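Ribokinase (Staphylococcus aureus, PDB 3RY7) catalyses the ATP- and magnesium-dependent phosphorylation of D-ribose at O-5 to give D-ribose 5-phosphate, and is activated by monovalent cations. Local coordinates at residues V5-S10 against T57-K62; S178-I183 against I214-V219; I257-S262 against I275-K280. All coordinates share one frame; numbering follows the deposited sequence.

The three contacts follow one another along the chain, and none nests in or crosses another. Interaction 1 comes first. It closes a loop of 46 residues that carries strands 12-18 and 36-40 of the smaller sheet, then helix 42-52. Interaction 2 closes a 30-residue loop made mostly of helices 187-194 and 201-213. Interaction 3 closes the shortest loop, 12 residues that include the turn 264-270 between helices 252-263 and 271-283. Interactions 1 and 2 join neighbouring strands at separate places in the large sheet, with centres about 20 Å apart. Helix 252-263 of interaction 3 packs against both: Val261 CG1 is 3.8 Å from Val5 CG2, and Phe260 CE1 is 4.3 Å from Ile182 CG2.

Interaction 1. Residues V5-S10 against T57-K62; sequences VVILGS and TTFITK
Ile60 packs across Leu8 and Val6 where strands 4-8 and 56-64 run parallel in the large sheet of the ribokinase fold. Its CB lies 3.5 Å from Leu8 CD1. The CG2 branch comes closer still to Leu8 CD1, at 3.4 Å, which is tighter than usual carbon contact. The other branch leans to Val6. A chi1 of -58° sets CG1 beside the backbone N, 4.1 Å from Val6 CG1. Chi2, near 180°, extends CD1 to 3.8 Å from the same methyl, Val6 CG1. Phe59 serves the opposite face of the sheet, with Ile7. Ring atom CD1 is 3.8 Å from Ile7 CB, and Ser10 O lies near the ring plane at the edge. Helix 42-52 covers this face through Ala47.

The backbones are joined by four bonds, from Thr58 N to Val5 O, Ile7 N to Thr58 O, Ile60 N to Ile7 O, and Gly9 N to Ile60 O. Further along, Thr61 OG1 donates to Gly9 O at 2.8 Å. A water also donates to Gly9 O and accepts from Lys62 N. Ser10 OG is bonded to Glu142, probably a ribose-binding residue. The chemistry implies a mostly apolar strand pair whose polar end, at Ser10, probably lies beside the ribose site.

Interaction 2. Residues S178-I183 against I214-V219; sequences SLIDII and IGIKTV
Ile216 meets Ile180 directly after Gly215, a glycine at positive phi that is the C-prime residue of the Schellman motif ending helix 201-213. The setting is a beta-alpha-beta crossover of the Rossmann-like large sheet. Strand 182-183 leads through helices 187-194 and 201-213 to its parallel neighbour 218-222.

Two backbone bonds start the strand pair. Thr218 N donates to Asp181 O, and Ile183 N donates to Thr218 O at 3.0 Å. Ile182 and Thr218 lie side by side on one face, pointing the same way. Ile182 CG1 is 4.1 Å from Thr218 CB. Thr218 OG1 is hydrogen-bonded to Gln268 NE2.

A water sits between Asp181 and Gly215. It lies 3.1 Å from Asp181 OD1 and 2.7 Å from Gly215 O. More acceptors surround it than it has protons, so its bonds are probably shared.

Ile216 packs just before strand 218-222. It lies alongside Ile180, and Phe211 of helix 201-213 covers it. With chi1 at -68°, its CG1 stands beside the backbone N and meets Ile180 CB at 3.9 Å. Its other branch, CG2, rests 3.8 Å from Ile183 CG2.

Interaction 3. Residues I257-S262 against I275-K280; sequences IGAFVS and IDFGNK
Ala259 meets Phe277 and Gly278 where the two helices come closest. Its CB is 3.7 Å from Phe277 CE2 and 3.9 Å from Gly278 CA. The backbone of Phe260 adjoins Gly278 CA, while its ring lies beside Ile275. The Phe260 and Ile275 side chains point the same way, and Phe260 CE2 reaches Ile275 CG1 at 3.6 Å. CG of Phe260 is anti to the backbone N (chi1 167°), which starts the ring on its way to Ile275. Ser262 adds its OG, 3.6 Å from Phe277 CE2. This OG also sits by Ala259 O within its own helix, at a spacing so short that the value is doubtful. The contact is otherwise mostly carbon packing.

The absence of a side chain at Gly278 allows the close approach. Its CA lies 4.4 Å from Phe260 CA, and the segment axes pass 7.5 Å apart at 146°, so the helices run roughly antiparallel. These are two C-terminal helices of the pfkB carbohydrate kinase fold. The first, 252-263, carries Gly253 and Asp254 near its N-terminal end. Both probably bind ATP, and Asp254 is the likely catalytic base.

Within the second helix, Asp276 OD1 forms a salt bridge with Lys280 NZ at 3.4 Å, while Asp276 OD2 is bonded to Tyr242 OH. Further out, Val261 rests on Phe136 and Val138 of the large sheet, and Asn279, which probably binds ATP, has its ND2 bonded to Thr228 OG1. Val301 of the second subunit packs on Phe277 and Lys280.

Interaction 1. Residues V5-S10 against T57-K62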
# COMPACT_ATOMS: atom_id res chain seq x y z
N VAL A 5 27.03 5.84 -6.55
CA VAL A 5 26.14 6.07 -7.68
C VAL A 5 25.72 7.54 -7.71
O VAL A 5 25.27 8.08 -6.71
CB VAL A 5 24.91 5.12 -7.61
CG1 VAL A 5 23.94 5.40 -8.73
CG2 VAL A 5 25.34 3.65 -7.62
N VAL A 6 25.90 8.18 -8.86
CA VAL A 6 25.34 9.50 -9.10
C VAL A 6 24.21 9.33 -10.07
O VAL A 6 24.37 8.71 -11.12
CB VAL A 6 26.36 10.49 -9.73
CG1 VAL A 6 25.67 11.76 -10.19
CG2 VAL A 6 27.48 10.81 -8.74
N ILE A 7 23.04 9.85 -9.71
CA ILE A 7 21.92 9.91 -10.63
C ILE A 7 21.81 11.33 -11.18
O ILE A 7 21.85 12.30 -10.44
CB ILE A 7 20.58 9.49 -9.95
CG1 ILE A 7 20.73 8.13 -9.26
CG2 ILE A 7 19.46 9.44 -10.95
CD1 ILE A 7 20.99 6.95 -10.22
N LEU A 8 21.66 11.43 -12.47
CA LEU A 8 21.37 12.67 -13.10
C LEU A 8 20.01 12.58 -13.70
O LEU A 8 19.80 11.79 -14.57
CB LEU A 8 22.38 12.98 -14.17
CG LEU A 8 22.18 14.31 -14.87
CD1 LEU A 8 22.56 15.43 -14.01
CD2 LEU A 8 22.87 14.34 -16.15
N GLY A 9 19.08 13.37 -13.21
CA GLY A 9 17.74 13.27 -13.76
C GLY A 9 16.67 14.13 -13.13
O GLY A 9 16.94 15.10 -12.42
N SER A 10 15.42 13.75 -13.41
CA SER A 10 14.27 14.59 -13.14
C SER A 10 13.66 14.39 -11.75
O SER A 10 13.68 13.29 -11.19
CB SER A 10 13.20 14.30 -14.18
OG SER A 10 12.81 12.93 -14.11
N THR A 57 24.60 7.23 -2.65
CA THR A 57 23.88 7.98 -3.69
C THR A 57 23.95 9.50 -3.62
O THR A 57 23.79 10.11 -2.56
CB THR A 57 22.40 7.59 -3.73
OG1 THR A 57 22.28 6.16 -3.65
CG2 THR A 57 21.74 8.11 -5.03
N THR A 58 24.17 10.11 -4.78
CA THR A 58 24.12 11.55 -4.96
C THR A 58 23.19 11.81 -6.14
O THR A 58 23.23 11.09 -7.14
CB THR A 58 25.52 12.10 -5.28
OG1 THR A 58 26.41 11.76 -4.22
CG2 THR A 58 25.49 13.61 -5.46
N PHE A 59 22.31 12.80 -6.00
CA PHE A 59 21.30 13.08 -7.02
C PHE A 59 21.45 14.50 -7.53
O PHE A 59 21.36 15.45 -6.76
CB PHE A 59 19.89 12.87 -6.44
CG PHE A 59 18.77 13.00 -7.45
CD1 PHE A 59 18.98 12.73 -8.79
CD2 PHE A 59 17.50 13.39 -7.04
CE1 PHE A 59 17.94 12.83 -9.71
CE2 PHE A 59 16.47 13.49 -7.95
CZ PHE A 59 16.68 13.22 -9.28
N ILE A 60 21.72 14.63 -8.82
CA ILE A 60 21.81 15.92 -9.48
C ILE A 60 20.49 16.14 -10.17
O ILE A 60 20.14 15.44 -11.12
CB ILE A 60 22.94 15.95 -10.52
CG1 ILE A 60 24.30 15.63 -9.88
CG2 ILE A 60 23.01 17.30 -11.16
CD1 ILE A 60 25.42 15.46 -10.93
N THR A 61 19.73 17.11 -9.69
CA THR A 61 18.41 17.33 -10.24
C THR A 61 18.14 18.82 -10.14
O THR A 61 18.78 19.52 -9.36
CB THR A 61 17.36 16.48 -9.48
OG1 THR A 61 16.12 16.49 -10.19
CG2 THR A 61 17.16 17.00 -8.07
N LYS A 62 17.22 19.31 -10.96
CA LYS A 62 16.92 20.73 -10.97
C LYS A 62 15.43 20.96 -10.77
O LYS A 62 14.61 20.58 -11.60
CB LYS A 62 17.37 21.37 -12.28
CG LYS A 62 17.46 22.89 -12.25
CD LYS A 62 17.97 23.42 -13.58
CE LYS A 62 18.34 24.91 -13.54
NZ LYS A 62 18.82 25.37 -14.90
O HOH W 1 27.58 9.18 -4.46
O HOH W 2 16.27 17.81 -13.15

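Interaction 2. Residues S178-I183 against I214-V219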
# COMPACT_ATOMS: atom_id res chain seq x y z
N SER A 178 27.83 7.70 -28.24
CA SER A 178 29.21 7.24 -28.16
C SER A 178 29.79 7.38 -26.76
O SER A 178 30.95 7.03 -26.54
CB SER A 178 30.08 8.03 -29.14
OG SER A 178 30.32 9.33 -28.63
N LEU A 179 29.00 7.90 -25.83
CA LEU A 179 29.46 8.09 -24.46
C LEU A 179 28.84 7.07 -23.50
O LEU A 179 29.18 7.05 -22.31
CB LEU A 179 29.12 9.51 -23.98
CG LEU A 179 29.69 10.68 -24.79
CD1 LEU A 179 29.30 12.05 -24.18
CD2 LEU A 179 31.21 10.53 -24.87
N ILE A 180 27.93 6.25 -24.01
CA ILE A 180 27.16 5.33 -23.17
C ILE A 180 27.82 3.97 -23.04
O ILE A 180 28.09 3.31 -24.04
CB ILE A 180 25.77 5.10 -23.77
CG1 ILE A 180 25.02 6.43 -23.91
CG2 ILE A 180 24.97 4.08 -22.93
CD1 ILE A 180 23.85 6.36 -24.84
N ASP A 181 28.08 3.54 -21.81
CA ASP A 181 28.64 2.22 -21.54
C ASP A 181 27.54 1.13 -21.43
O ASP A 181 27.70 0.01 -21.95
CB ASP A 181 29.49 2.28 -20.28
CG ASP A 181 30.72 3.19 -20.46
OD1 ASP A 181 31.13 3.40 -21.63
OD2 ASP A 181 31.26 3.68 -19.45
N ILE A 182 26.43 1.48 -20.78
CA ILE A 182 25.32 0.56 -20.55
C ILE A 182 24.03 1.25 -20.95
O ILE A 182 23.70 2.30 -20.40
CB ILE A 182 25.19 0.20 -19.06
CG1 ILE A 182 26.53 -0.24 -18.47
CG2 ILE A 182 24.11 -0.86 -18.84
CD1 ILE A 182 26.39 -0.79 -17.03
N ILE A 183 23.31 0.68 -21.90
CA ILE A 183 22.03 1.23 -22.28
C ILE A 183 20.89 0.28 -21.86
O ILE A 183 21.01 -0.93 -22.00
CB ILE A 183 22.00 1.59 -23.77
CG1 ILE A 183 20.85 2.54 -24.06
CG2 ILE A 183 21.94 0.33 -24.65
CD1 ILE A 183 20.90 3.17 -25.44
N ILE A 214 27.79 0.51 -32.27
CA ILE A 214 28.00 1.95 -32.13
C ILE A 214 28.77 2.30 -30.85
O ILE A 214 28.89 3.48 -30.49
CB ILE A 214 26.71 2.77 -32.30
CG1 ILE A 214 25.67 2.42 -31.22
CG2 ILE A 214 26.12 2.55 -33.71
CD1 ILE A 214 24.44 3.28 -31.32
N GLY A 215 29.31 1.27 -30.20
CA GLY A 215 30.24 1.47 -29.12
C GLY A 215 29.71 1.25 -27.72
O GLY A 215 30.48 1.34 -26.75
N ILE A 216 28.41 0.98 -27.59
CA ILE A 216 27.83 0.65 -26.28
C ILE A 216 28.23 -0.77 -25.87
O ILE A 216 27.91 -1.74 -26.57
CB ILE A 216 26.29 0.78 -26.27
CG1 ILE A 216 25.87 2.25 -26.40
CG2 ILE A 216 25.74 0.21 -24.97
CD1 ILE A 216 24.92 2.53 -27.54
N LYS A 217 28.91 -0.90 -24.75
CA LYS A 217 29.48 -2.18 -24.35
C LYS A 217 28.49 -3.18 -23.76
O LYS A 217 28.69 -4.40 -23.85
CB LYS A 217 30.61 -1.95 -23.35
CG LYS A 217 31.95 -2.44 -23.83
CD LYS A 217 32.62 -1.43 -24.73
CE LYS A 217 33.95 -1.01 -24.14
NZ LYS A 217 34.98 -0.72 -25.19
N THR A 218 27.44 -2.68 -23.13
CA THR A 218 26.46 -3.53 -22.46
C THR A 218 25.06 -3.06 -22.78
O THR A 218 24.74 -1.87 -22.65
CB THR A 218 26.62 -3.51 -20.96
OG1 THR A 218 27.96 -3.87 -20.64
CG2 THR A 218 25.61 -4.48 -20.31
N VAL A 219 24.23 -4.01 -23.19
CA VAL A 219 22.88 -3.74 -23.62
C VAL A 219 21.90 -4.56 -22.80
O VAL A 219 22.08 -5.77 -22.66
CB VAL A 219 22.70 -4.09 -25.11
CG1 VAL A 219 21.29 -3.77 -25.57
CG2 VAL A 219 23.73 -3.34 -25.95
O HOH W 3 30.99 1.45 -24.06

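Interaction 3. Residues I257-S262 against I275-K280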
# COMPACT_ATOMS: atom_id res chain seq x y z
N ILE A 257 16.12 -0.36 -12.46
CA ILE A 257 17.37 0.31 -12.81
C ILE A 257 18.17 0.69 -11.58
O ILE A 257 19.39 0.51 -11.54
CB ILE A 257 17.11 1.55 -13.68
CG1 ILE A 257 16.73 1.09 -15.08
CG2 ILE A 257 18.35 2.42 -13.73
CD1 ILE A 257 15.79 2.01 -15.77
N GLY A 258 17.49 1.19 -10.55
CA GLY A 258 18.17 1.64 -9.36
C GLY A 258 18.88 0.48 -8.70
O GLY A 258 20.04 0.58 -8.29
N ALA A 259 18.15 -0.63 -8.61
CA ALA A 259 18.64 -1.81 -7.91
C ALA A 259 19.72 -2.51 -8.74
O ALA A 259 20.74 -2.94 -8.21
CB ALA A 259 17.48 -2.76 -7.61
N PHE A 260 19.47 -2.61 -10.05
CA PHE A 260 20.43 -3.18 -11.00
C PHE A 260 21.77 -2.52 -10.79
O PHE A 260 22.76 -3.19 -10.50
CB PHE A 260 19.95 -2.97 -12.44
CG PHE A 260 21.00 -3.26 -13.49
CD1 PHE A 260 21.55 -2.22 -14.24
CD2 PHE A 260 21.43 -4.55 -13.74
CE1 PHE A 260 22.51 -2.47 -15.22
CE2 PHE A 260 22.39 -4.81 -14.72
CZ PHE A 260 22.93 -3.77 -15.46
N VAL A 261 21.79 -1.20 -10.87
CA VAL A 261 23.03 -0.44 -10.70
C VAL A 261 23.65 -0.58 -9.29
O VAL A 261 24.88 -0.59 -9.15
CB VAL A 261 22.83 1.05 -11.06
CG1 VAL A 261 24.06 1.86 -10.72
CG2 VAL A 261 22.50 1.17 -12.53
N SER A 262 22.81 -0.69 -8.26
CA SER A 262 23.31 -0.87 -6.89
C SER A 262 24.11 -2.18 -6.75
O SER A 262 25.04 -2.29 -5.93
CB SER A 262 22.15 -0.86 -5.88
OG SER A 262 21.35 -2.04 -5.97
N ILE A 275 20.91 -8.30 -12.67
CA ILE A 275 19.61 -8.23 -13.33
C ILE A 275 18.52 -8.98 -12.54
O ILE A 275 17.35 -8.57 -12.52
CB ILE A 275 19.69 -8.74 -14.78
CG1 ILE A 275 20.51 -7.76 -15.62
CG2 ILE A 275 18.29 -8.96 -15.35
CD1 ILE A 275 20.63 -8.15 -17.08
N ASP A 276 18.93 -10.06 -11.88
CA ASP A 276 18.04 -10.83 -11.02
C ASP A 276 17.59 -9.99 -9.83
O ASP A 276 16.39 -9.86 -9.55
CB ASP A 276 18.76 -12.09 -10.51
CG ASP A 276 17.89 -12.91 -9.58
OD1 ASP A 276 18.19 -12.99 -8.37
OD2 ASP A 276 16.87 -13.44 -10.08
N PHE A 277 18.57 -9.45 -9.12
CA PHE A 277 18.33 -8.54 -8.00
C PHE A 277 17.45 -7.35 -8.39
O PHE A 277 16.58 -6.94 -7.62
CB PHE A 277 19.66 -8.04 -7.47
CG PHE A 277 19.53 -7.14 -6.27
CD1 PHE A 277 19.55 -7.67 -4.98
CD2 PHE A 277 19.44 -5.76 -6.43
CE1 PHE A 277 19.45 -6.84 -3.87
CE2 PHE A 277 19.34 -4.93 -5.32
CZ PHE A 277 19.35 -5.47 -4.03
N GLY A 278 17.69 -6.79 -9.58
CA GLY A 278 16.89 -5.69 -10.07
C GLY A 278 15.45 -6.11 -10.29
O GLY A 278 14.51 -5.36 -9.99
N ASN A 279 15.26 -7.31 -10.82
CA ASN A 279 13.93 -7.83 -11.05
C ASN A 279 13.21 -8.18 -9.74
O ASN A 279 11.99 -8.06 -9.65
CB ASN A 279 13.96 -9.02 -12.02
CG ASN A 279 14.00 -8.59 -13.49
OD1 ASN A 279 13.36 -7.61 -13.88
ND2 ASN A 279 14.73 -9.34 -14.31
N LYS A 280 13.98 -8.57 -8.72
CA LYS A 280 13.42 -8.76 -7.39
C LYS A 280 12.87 -7.43 -6.86
O LYS A 280 11.67 -7.30 -6.62
CB LYS A 280 14.45 -9.31 -6.40
CG LYS A 280 14.63 -10.83 -6.46
CD LYS A 280 15.77 -11.28 -5.56
CE LYS A 280 16.20 -12.72 -5.87
NZ LYS A 280 17.40 -13.14 -5.07